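Local atomic coordinates of THUMP domain-containing protein (Pyrococcus horikoshii, PDB entry 1VBK), a protein that is of uncertain function but, as a ThiI-like protein with a THUMP domain, probably binds RNA and ATP. Residues 186-199 against 219-231. Sequence-based numbering, arbitrary orientation.
Sequences LHDELSALAIFLMM and KVRSLWNLLKRYS
Lys219 O is gripped by two donors from the same face of its carbonyl plane, Ser222 OG at 2.6 Å and the helical Leu223 N. One turn on, Leu223 lays its CD1 against the first turn of helix 189-199, 3.5 Å from Asp188 C. That turn is held from within: Asp188 is its N-cap, OD1 accepting from Ser191 N at 2.9 Å, while His187 N points almost straight (176°) at Ser191 OG. The turn from strand 181-185 into this helix probably takes the place of the PP-loop of ThiI relatives, though its sequence departs from SGGxDS. Just before it, Leu186 slides past Val220 in the opposite direction, CD2 to CG1 3.7 Å. Leu227 is the knob of the contact, set in a hole of Ala192, Ile195, Phe196 and Met199; with CG anti to the carbonyl carbon, its two methyls spread over Ala192 O, CD1 meeting Ala192 CB at 3.9 Å and CD2 meeting Phe196 CB at 3.8 Å. Beyond it, Phe196 and Tyr230 form a T-shaped stack with planes at 73°: Phe196 CE2 hangs over the centre of the Tyr230 ring, 3.7 Å from CG. A serine in place of Tyr230 would probably leave the Phe196 edge without its aromatic face and open a gap between Phe196 and Leu305. The two helices run in the same sense, their axes at 26° and 10.3 Å apart at closest, as consecutive helices of the beta-alpha-beta Rossmann-like fold; strand 204-210 underlies them through Val205, Pro207 and Tyr209, and helix 295-305 packs Leu305 against both Phe196 and Tyr230.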
ATOM      1  N   LEU A 186     -15.909  -5.003  -9.396  1.00 23.25           N
ATOM      2  CA  LEU A 186     -17.248  -4.521  -9.726  1.00 24.30           C
ATOM      3  C   LEU A 186     -17.938  -5.353 -10.806  1.00 25.93           C
ATOM      4  O   LEU A 186     -17.417  -5.504 -11.912  1.00 25.59           O
ATOM      5  CB  LEU A 186     -17.145  -3.061 -10.177  1.00 23.38           C
ATOM      6  CG  LEU A 186     -18.400  -2.266 -10.541  1.00 24.28           C
ATOM      7  CD1 LEU A 186     -19.307  -2.128  -9.332  1.00 23.54           C
ATOM      8  CD2 LEU A 186     -17.985  -0.893 -11.048  1.00 24.82           C
ATOM      9  N   HIS A 187     -19.122  -5.878 -10.493  1.00 27.34           N
ATOM     10  CA  HIS A 187     -19.858  -6.693 -11.457  1.00 30.20           C
ATOM     11  C   HIS A 187     -21.376  -6.581 -11.329  1.00 30.73           C
ATOM     12  O   HIS A 187     -22.103  -7.018 -12.212  1.00 31.09           O
ATOM     13  CB  HIS A 187     -19.437  -8.160 -11.326  1.00 30.52           C
ATOM     14  CG  HIS A 187     -19.791  -8.772 -10.008  1.00 31.04           C
ATOM     15  ND1 HIS A 187     -21.009  -9.370  -9.768  1.00 32.54           N
ATOM     16  CD2 HIS A 187     -19.098  -8.850  -8.848  1.00 31.30           C
ATOM     17  CE1 HIS A 187     -21.050  -9.792  -8.516  1.00 32.67           C
ATOM     18  NE2 HIS A 187     -19.904  -9.488  -7.936  1.00 32.96           N
ATOM     19  N   ASP A 188     -21.853  -6.009 -10.229  1.00 32.73           N
ATOM     20  CA  ASP A 188     -23.288  -5.840 -10.024  1.00 33.31           C
ATOM     21  C   ASP A 188     -23.586  -4.744  -8.999  1.00 33.55           C
ATOM     22  O   ASP A 188     -22.675  -4.081  -8.506  1.00 32.07           O
ATOM     23  CB  ASP A 188     -23.929  -7.171  -9.602  1.00 33.21           C
ATOM     24  CG  ASP A 188     -23.487  -7.636  -8.226  1.00 35.46           C
ATOM     25  OD1 ASP A 188     -22.482  -7.113  -7.698  1.00 33.85           O
ATOM     26  OD2 ASP A 188     -24.147  -8.543  -7.674  1.00 35.69           O
ATOM     27  N   GLU A 189     -24.865  -4.550  -8.692  1.00 33.89           N
ATOM     28  CA  GLU A 189     -25.278  -3.521  -7.744  1.00 34.07           C
ATOM     29  C   GLU A 189     -24.709  -3.743  -6.347  1.00 31.29           C
ATOM     30  O   GLU A 189     -24.307  -2.792  -5.681  1.00 30.49           O
ATOM     31  CB  GLU A 189     -26.808  -3.450  -7.681  1.00 37.76           C
ATOM     32  CG  GLU A 189     -27.460  -3.126  -9.021  1.00 43.62           C
ATOM     33  CD  GLU A 189     -28.976  -3.034  -8.938  1.00 48.34           C
ATOM     34  OE1 GLU A 189     -29.615  -4.036  -8.548  1.00 50.37           O
ATOM     35  OE2 GLU A 189     -29.529  -1.961  -9.265  1.00 50.49           O
ATOM     36  N   LEU A 190     -24.675  -4.998  -5.911  1.00 29.10           N
ATOM     37  CA  LEU A 190     -24.154  -5.343  -4.590  1.00 28.59           C
ATOM     38  C   LEU A 190     -22.671  -5.017  -4.447  1.00 26.82           C
ATOM     39  O   LEU A 190     -22.242  -4.484  -3.422  1.00 25.81           O
ATOM     40  CB  LEU A 190     -24.369  -6.831  -4.309  1.00 30.79           C
ATOM     41  CG  LEU A 190     -25.809  -7.284  -4.063  1.00 33.33           C
ATOM     42  CD1 LEU A 190     -25.859  -8.797  -3.936  1.00 34.12           C
ATOM     43  CD2 LEU A 190     -26.336  -6.622  -2.803  1.00 33.26           C
ATOM     44  N   SER A 191     -21.886  -5.351  -5.466  1.00 26.08           N
ATOM     45  CA  SER A 191     -20.456  -5.072  -5.422  1.00 25.08           C
ATOM     46  C   SER A 191     -20.233  -3.561  -5.509  1.00 24.67           C
ATOM     47  O   SER A 191     -19.244  -3.039  -4.990  1.00 24.77           O
ATOM     48  CB  SER A 191     -19.723  -5.800  -6.562  1.00 23.42           C
ATOM     49  OG  SER A 191     -20.293  -5.517  -7.827  1.00 23.82           O
ATOM     50  N   ALA A 192     -21.164  -2.858  -6.149  1.00 23.84           N
ATOM     51  CA  ALA A 192     -21.062  -1.406  -6.278  1.00 22.88           C
ATOM     52  C   ALA A 192     -21.269  -0.767  -4.913  1.00 23.74           C
ATOM     53  O   ALA A 192     -20.581   0.193  -4.560  1.00 23.41           O
ATOM     54  CB  ALA A 192     -22.098  -0.885  -7.268  1.00 24.08           C
ATOM     55  N   LEU A 193     -22.218  -1.311  -4.150  1.00 23.63           N
ATOM     56  CA  LEU A 193     -22.521  -0.819  -2.807  1.00 24.79           C
ATOM     57  C   LEU A 193     -21.348  -1.127  -1.884  1.00 24.21           C
ATOM     58  O   LEU A 193     -21.024  -0.346  -0.987  1.00 23.36           O
ATOM     59  CB  LEU A 193     -23.792  -1.483  -2.267  1.00 24.94           C
ATOM     60  CG  LEU A 193     -24.195  -1.107  -0.837  1.00 26.66           C
ATOM     61  CD1 LEU A 193     -24.417   0.401  -0.731  1.00 27.73           C
ATOM     62  CD2 LEU A 193     -25.458  -1.858  -0.453  1.00 28.71           C
ATOM     63  N   ALA A 194     -20.715  -2.274  -2.112  1.00 23.73           N
ATOM     64  CA  ALA A 194     -19.563  -2.683  -1.320  1.00 22.43           C
ATOM     65  C   ALA A 194     -18.456  -1.645  -1.510  1.00 21.58           C
ATOM     66  O   ALA A 194     -17.806  -1.231  -0.553  1.00 20.05           O
ATOM     67  CB  ALA A 194     -19.079  -4.057  -1.778  1.00 22.66           C
ATOM     68  N   ILE A 195     -18.251  -1.231  -2.756  1.00 20.60           N
ATOM     69  CA  ILE A 195     -17.232  -0.234  -3.075  1.00 21.88           C
ATOM     70  C   ILE A 195     -17.582   1.110  -2.449  1.00 21.79           C
ATOM     71  O   ILE A 195     -16.723   1.787  -1.891  1.00 20.01           O
ATOM     72  CB  ILE A 195     -17.080  -0.079  -4.600  1.00 21.91           C
ATOM     73  CG1 ILE A 195     -16.450  -1.357  -5.169  1.00 23.89           C
ATOM     74  CG2 ILE A 195     -16.233   1.152  -4.927  1.00 22.58           C
ATOM     75  CD1 ILE A 195     -16.365  -1.407  -6.678  1.00 26.29           C
ATOM     76  N   PHE A 196     -18.853   1.486  -2.533  1.00 22.12           N
ATOM     77  CA  PHE A 196     -19.303   2.746  -1.958  1.00 22.84           C
ATOM     78  C   PHE A 196     -18.994   2.782  -0.458  1.00 22.30           C
ATOM     79  O   PHE A 196     -18.472   3.773   0.052  1.00 23.28           O
ATOM     80  CB  PHE A 196     -20.810   2.924  -2.210  1.00 22.08           C
ATOM     81  CG  PHE A 196     -21.392   4.174  -1.606  1.00 21.30           C
ATOM     82  CD1 PHE A 196     -21.719   4.225  -0.253  1.00 20.97           C
ATOM     83  CD2 PHE A 196     -21.604   5.306  -2.387  1.00 21.39           C
ATOM     84  CE1 PHE A 196     -22.247   5.386   0.314  1.00 20.52           C
ATOM     85  CE2 PHE A 196     -22.132   6.475  -1.831  1.00 22.36           C
ATOM     86  CZ  PHE A 196     -22.455   6.512  -0.475  1.00 21.64           C
ATOM     87  N   LEU A 197     -19.302   1.691   0.239  1.00 22.61           N
ATOM     88  CA  LEU A 197     -19.064   1.610   1.677  1.00 22.81           C
ATOM     89  C   LEU A 197     -17.586   1.736   2.052  1.00 23.13           C
ATOM     90  O   LEU A 197     -17.249   2.324   3.079  1.00 22.10           O
ATOM     91  CB  LEU A 197     -19.627   0.298   2.227  1.00 23.41           C
ATOM     92  CG  LEU A 197     -21.151   0.146   2.141  1.00 25.31           C
ATOM     93  CD1 LEU A 197     -21.553  -1.282   2.484  1.00 24.88           C
ATOM     94  CD2 LEU A 197     -21.816   1.137   3.083  1.00 25.38           C
ATOM     95  N   MET A 198     -16.705   1.191   1.220  1.00 21.81           N
ATOM     96  CA  MET A 198     -15.272   1.265   1.499  1.00 21.02           C
ATOM     97  C   MET A 198     -14.703   2.654   1.205  1.00 20.74           C
ATOM     98  O   MET A 198     -13.811   3.126   1.911  1.00 20.06           O
ATOM     99  CB  MET A 198     -14.524   0.201   0.698  1.00 20.92           C
ATOM    100  CG  MET A 198     -14.847  -1.224   1.118  1.00 22.59           C
ATOM    101  SD  MET A 198     -14.512  -1.508   2.867  1.00 25.73           S
ATOM    102  CE  MET A 198     -12.720  -1.498   2.874  1.00 27.61           C
ATOM    103  N   MET A 199     -15.208   3.311   0.165  1.00 20.78           N
ATOM    104  CA  MET A 199     -14.737   4.656  -0.139  1.00 22.43           C
ATOM    105  C   MET A 199     -15.101   5.557   1.048  1.00 22.39           C
ATOM    106  O   MET A 199     -14.322   6.426   1.452  1.00 21.27           O
ATOM    107  CB  MET A 199     -15.387   5.186  -1.418  1.00 22.98           C
ATOM    108  CG  MET A 199     -14.875   4.521  -2.686  1.00 26.69           C
ATOM    109  SD  MET A 199     -15.448   5.346  -4.186  1.00 35.09           S
ATOM    110  CE  MET A 199     -16.998   4.514  -4.434  1.00 31.37           C
ATOM    111  N   LYS A 219     -23.380  -2.574 -18.539  1.00 37.85           N
ATOM    112  CA  LYS A 219     -24.128  -2.474 -17.294  1.00 35.65           C
ATOM    113  C   LYS A 219     -23.194  -2.040 -16.166  1.00 35.55           C
ATOM    114  O   LYS A 219     -23.584  -1.269 -15.284  1.00 34.84           O
ATOM    115  CB  LYS A 219     -24.764  -3.829 -16.966  1.00 37.52           C
ATOM    116  CG  LYS A 219     -25.173  -4.022 -15.509  1.00 40.72           C
ATOM    117  CD  LYS A 219     -26.208  -3.010 -15.057  1.00 44.28           C
ATOM    118  CE  LYS A 219     -26.594  -3.256 -13.605  1.00 46.01           C
ATOM    119  NZ  LYS A 219     -27.607  -2.281 -13.107  1.00 47.06           N
ATOM    120  N   VAL A 220     -21.958  -2.529 -16.198  1.00 32.78           N
ATOM    121  CA  VAL A 220     -20.988  -2.172 -15.173  1.00 31.55           C
ATOM    122  C   VAL A 220     -20.530  -0.726 -15.321  1.00 31.18           C
ATOM    123  O   VAL A 220     -20.382  -0.019 -14.327  1.00 31.22           O
ATOM    124  CB  VAL A 220     -19.765  -3.108 -15.206  1.00 30.54           C
ATOM    125  CG1 VAL A 220     -18.675  -2.591 -14.263  1.00 29.82           C
ATOM    126  CG2 VAL A 220     -20.185  -4.503 -14.785  1.00 28.87           C
ATOM    127  N   ARG A 221     -20.312  -0.281 -16.555  1.00 31.29           N
ATOM    128  CA  ARG A 221     -19.887   1.096 -16.772  1.00 32.44           C
ATOM    129  C   ARG A 221     -20.929   2.069 -16.220  1.00 32.53           C
ATOM    130  O   ARG A 221     -20.580   3.129 -15.702  1.00 31.71           O
ATOM    131  CB  ARG A 221     -19.654   1.372 -18.262  1.00 33.68           C
ATOM    132  CG  ARG A 221     -18.399   0.716 -18.832  1.00 35.83           C
ATOM    133  CD  ARG A 221     -18.141   1.171 -20.262  1.00 36.42           C
ATOM    134  NE  ARG A 221     -16.966   0.540 -20.865  1.00 39.20           N
ATOM    135  CZ  ARG A 221     -15.715   0.703 -20.440  1.00 40.23           C
ATOM    136  NH1 ARG A 221     -15.456   1.480 -19.396  1.00 40.64           N
ATOM    137  NH2 ARG A 221     -14.715   0.098 -21.067  1.00 38.96           N
ATOM    138  N   SER A 222     -22.204   1.707 -16.322  1.00 31.84           N
ATOM    139  CA  SER A 222     -23.261   2.571 -15.813  1.00 33.14           C
ATOM    140  C   SER A 222     -23.256   2.557 -14.284  1.00 31.98           C
ATOM    141  O   SER A 222     -23.614   3.546 -13.644  1.00 29.97           O
ATOM    142  CB  SER A 222     -24.629   2.139 -16.360  1.00 34.32           C
ATOM    143  OG  SER A 222     -24.899   0.778 -16.082  1.00 39.84           O
ATOM    144  N   LEU A 223     -22.840   1.438 -13.699  1.00 31.77           N
ATOM    145  CA  LEU A 223     -22.764   1.336 -12.246  1.00 30.43           C
ATOM    146  C   LEU A 223     -21.628   2.237 -11.778  1.00 29.99           C
ATOM    147  O   LEU A 223     -21.761   2.965 -10.793  1.00 29.82           O
ATOM    148  CB  LEU A 223     -22.483  -0.105 -11.815  1.00 32.45           C
ATOM    149  CG  LEU A 223     -23.607  -1.128 -12.008  1.00 34.31           C
ATOM    150  CD1 LEU A 223     -23.117  -2.507 -11.586  1.00 34.74           C
ATOM    151  CD2 LEU A 223     -24.819  -0.723 -11.183  1.00 33.54           C
ATOM    152  N   TRP A 224     -20.510   2.191 -12.494  1.00 28.41           N
ATOM    153  CA  TRP A 224     -19.366   3.012 -12.133  1.00 28.54           C
ATOM    154  C   TRP A 224     -19.677   4.503 -12.277  1.00 29.72           C
ATOM    155  O   TRP A 224     -19.203   5.316 -11.483  1.00 29.39           O
ATOM    156  CB  TRP A 224     -18.142   2.653 -12.984  1.00 26.33           C
ATOM    157  CG  TRP A 224     -16.966   3.515 -12.649  1.00 24.81           C
ATOM    158  CD1 TRP A 224     -16.276   4.330 -13.497  1.00 25.40           C
ATOM    159  CD2 TRP A 224     -16.426   3.745 -11.342  1.00 23.50           C
ATOM    160  NE1 TRP A 224     -15.347   5.065 -12.799  1.00 24.92           N
ATOM    161  CE2 TRP A 224     -15.418   4.724 -11.473  1.00 25.17           C
ATOM    162  CE3 TRP A 224     -16.699   3.220 -10.072  1.00 22.83           C
ATOM    163  CZ2 TRP A 224     -14.682   5.195 -10.379  1.00 24.49           C
ATOM    164  CZ3 TRP A 224     -15.967   3.686  -8.984  1.00 24.50           C
ATOM    165  CH2 TRP A 224     -14.971   4.666  -9.147  1.00 24.42           C
ATOM    166  N   ASN A 225     -20.471   4.862 -13.284  1.00 29.82           N
ATOM    167  CA  ASN A 225     -20.828   6.264 -13.498  1.00 30.78           C
ATOM    168  C   ASN A 225     -21.520   6.858 -12.278  1.00 29.60           C
ATOM    169  O   ASN A 225     -21.331   8.030 -11.965  1.00 29.52           O
ATOM    170  CB  ASN A 225     -21.732   6.420 -14.725  1.00 33.11           C
ATOM    171  CG  ASN A 225     -20.999   6.158 -16.023  1.00 36.19           C
ATOM    172  OD1 ASN A 225     -19.929   6.715 -16.269  1.00 38.33           O
ATOM    173  ND2 ASN A 225     -21.575   5.311 -16.867  1.00 40.38           N
ATOM    174  N   LEU A 226     -22.325   6.049 -11.598  1.00 29.64           N
ATOM    175  CA  LEU A 226     -23.024   6.495 -10.400  1.00 29.23           C
ATOM    176  C   LEU A 226     -22.035   6.621  -9.239  1.00 29.59           C
ATOM    177  O   LEU A 226     -22.083   7.584  -8.477  1.00 28.51           O
ATOM    178  CB  LEU A 226     -24.124   5.503 -10.024  1.00 31.12           C
ATOM    179  CG  LEU A 226     -25.292   5.349 -10.999  1.00 33.93           C
ATOM    180  CD1 LEU A 226     -26.205   4.230 -10.518  1.00 34.08           C
ATOM    181  CD2 LEU A 226     -26.056   6.658 -11.106  1.00 33.46           C
ATOM    182  N   LEU A 227     -21.143   5.639  -9.114  1.00 26.82           N
ATOM    183  CA  LEU A 227     -20.138   5.640  -8.052  1.00 26.34           C
ATOM    184  C   LEU A 227     -19.129   6.772  -8.216  1.00 26.63           C
ATOM    185  O   LEU A 227     -18.614   7.303  -7.232  1.00 26.65           O
ATOM    186  CB  LEU A 227     -19.384   4.303  -8.031  1.00 25.03           C
ATOM    187  CG  LEU A 227     -20.111   3.077  -7.476  1.00 26.27           C
ATOM    188  CD1 LEU A 227     -19.282   1.820  -7.717  1.00 24.78           C
ATOM    189  CD2 LEU A 227     -20.361   3.275  -5.989  1.00 25.04           C
ATOM    190  N   LYS A 228     -18.847   7.141  -9.460  1.00 26.48           N
ATOM    191  CA  LYS A 228     -17.878   8.191  -9.727  1.00 28.71           C
ATOM    192  C   LYS A 228     -18.229   9.511  -9.043  1.00 29.13           C
ATOM    193  O   LYS A 228     -17.338  10.263  -8.648  1.00 27.91           O
ATOM    194  CB  LYS A 228     -17.733   8.413 -11.235  1.00 32.18           C
ATOM    195  CG  LYS A 228     -16.334   8.865 -11.635  1.00 37.36           C
ATOM    196  CD  LYS A 228     -16.190   9.059 -13.132  1.00 40.11           C
ATOM    197  CE  LYS A 228     -14.736   9.300 -13.501  1.00 41.74           C
ATOM    198  NZ  LYS A 228     -14.102  10.333 -12.630  1.00 44.06           N
ATOM    199  N   ARG A 229     -19.525   9.780  -8.893  1.00 28.04           N
ATOM    200  CA  ARG A 229     -19.995  11.018  -8.264  1.00 28.27           C
ATOM    201  C   ARG A 229     -19.696  11.076  -6.770  1.00 26.80           C
ATOM    202  O   ARG A 229     -20.064  12.041  -6.093  1.00 26.71           O
ATOM    203  CB  ARG A 229     -21.503  11.168  -8.469  1.00 30.38           C
ATOM    204  CG  ARG A 229     -21.933  11.172  -9.921  1.00 33.32           C
ATOM    205  CD  ARG A 229     -23.450  11.235 -10.048  1.00 35.21           C
ATOM    206  NE  ARG A 229     -24.011  12.466  -9.492  1.00 36.76           N
ATOM    207  CZ  ARG A 229     -24.707  12.535  -8.362  1.00 36.03           C
ATOM    208  NH1 ARG A 229     -24.935  11.443  -7.650  1.00 35.66           N
ATOM    209  NH2 ARG A 229     -25.191  13.699  -7.949  1.00 37.54           N
ATOM    210  N   TYR A 230     -19.034  10.041  -6.263  1.00 24.73           N
ATOM    211  CA  TYR A 230     -18.681   9.943  -4.850  1.00 23.31           C
ATOM    212  C   TYR A 230     -17.213   9.545  -4.707  1.00 23.64           C
ATOM    213  O   TYR A 230     -16.782   9.146  -3.629  1.00 21.63           O
ATOM    214  CB  TYR A 230     -19.535   8.864  -4.179  1.00 23.17           C
ATOM    215  CG  TYR A 230     -20.987   9.227  -3.980  1.00 25.11           C
ATOM    216  CD1 TYR A 230     -21.394   9.959  -2.865  1.00 22.89           C
ATOM    217  CD2 TYR A 230     -21.956   8.842  -4.903  1.00 24.36           C
ATOM    218  CE1 TYR A 230     -22.733  10.296  -2.674  1.00 24.91           C
ATOM    219  CE2 TYR A 230     -23.296   9.177  -4.722  1.00 25.15           C
ATOM    220  CZ  TYR A 230     -23.675   9.902  -3.606  1.00 25.06           C
ATOM    221  OH  TYR A 230     -24.996  10.238  -3.421  1.00 28.49           O
ATOM    222  N   SER A 231     -16.446   9.664  -5.787  1.00 23.94           N
ATOM    223  CA  SER A 231     -15.049   9.239  -5.756  1.00 25.30           C
ATOM    224  C   SER A 231     -13.988  10.321  -5.928  1.00 24.12           C
ATOM    225  O   SER A 231     -12.840  10.012  -6.244  1.00 24.05           O
ATOM    226  CB  SER A 231     -14.827   8.164  -6.823  1.00 25.47           C
ATOM    227  OG  SER A 231     -14.906   8.735  -8.117  1.00 25.48           O
TER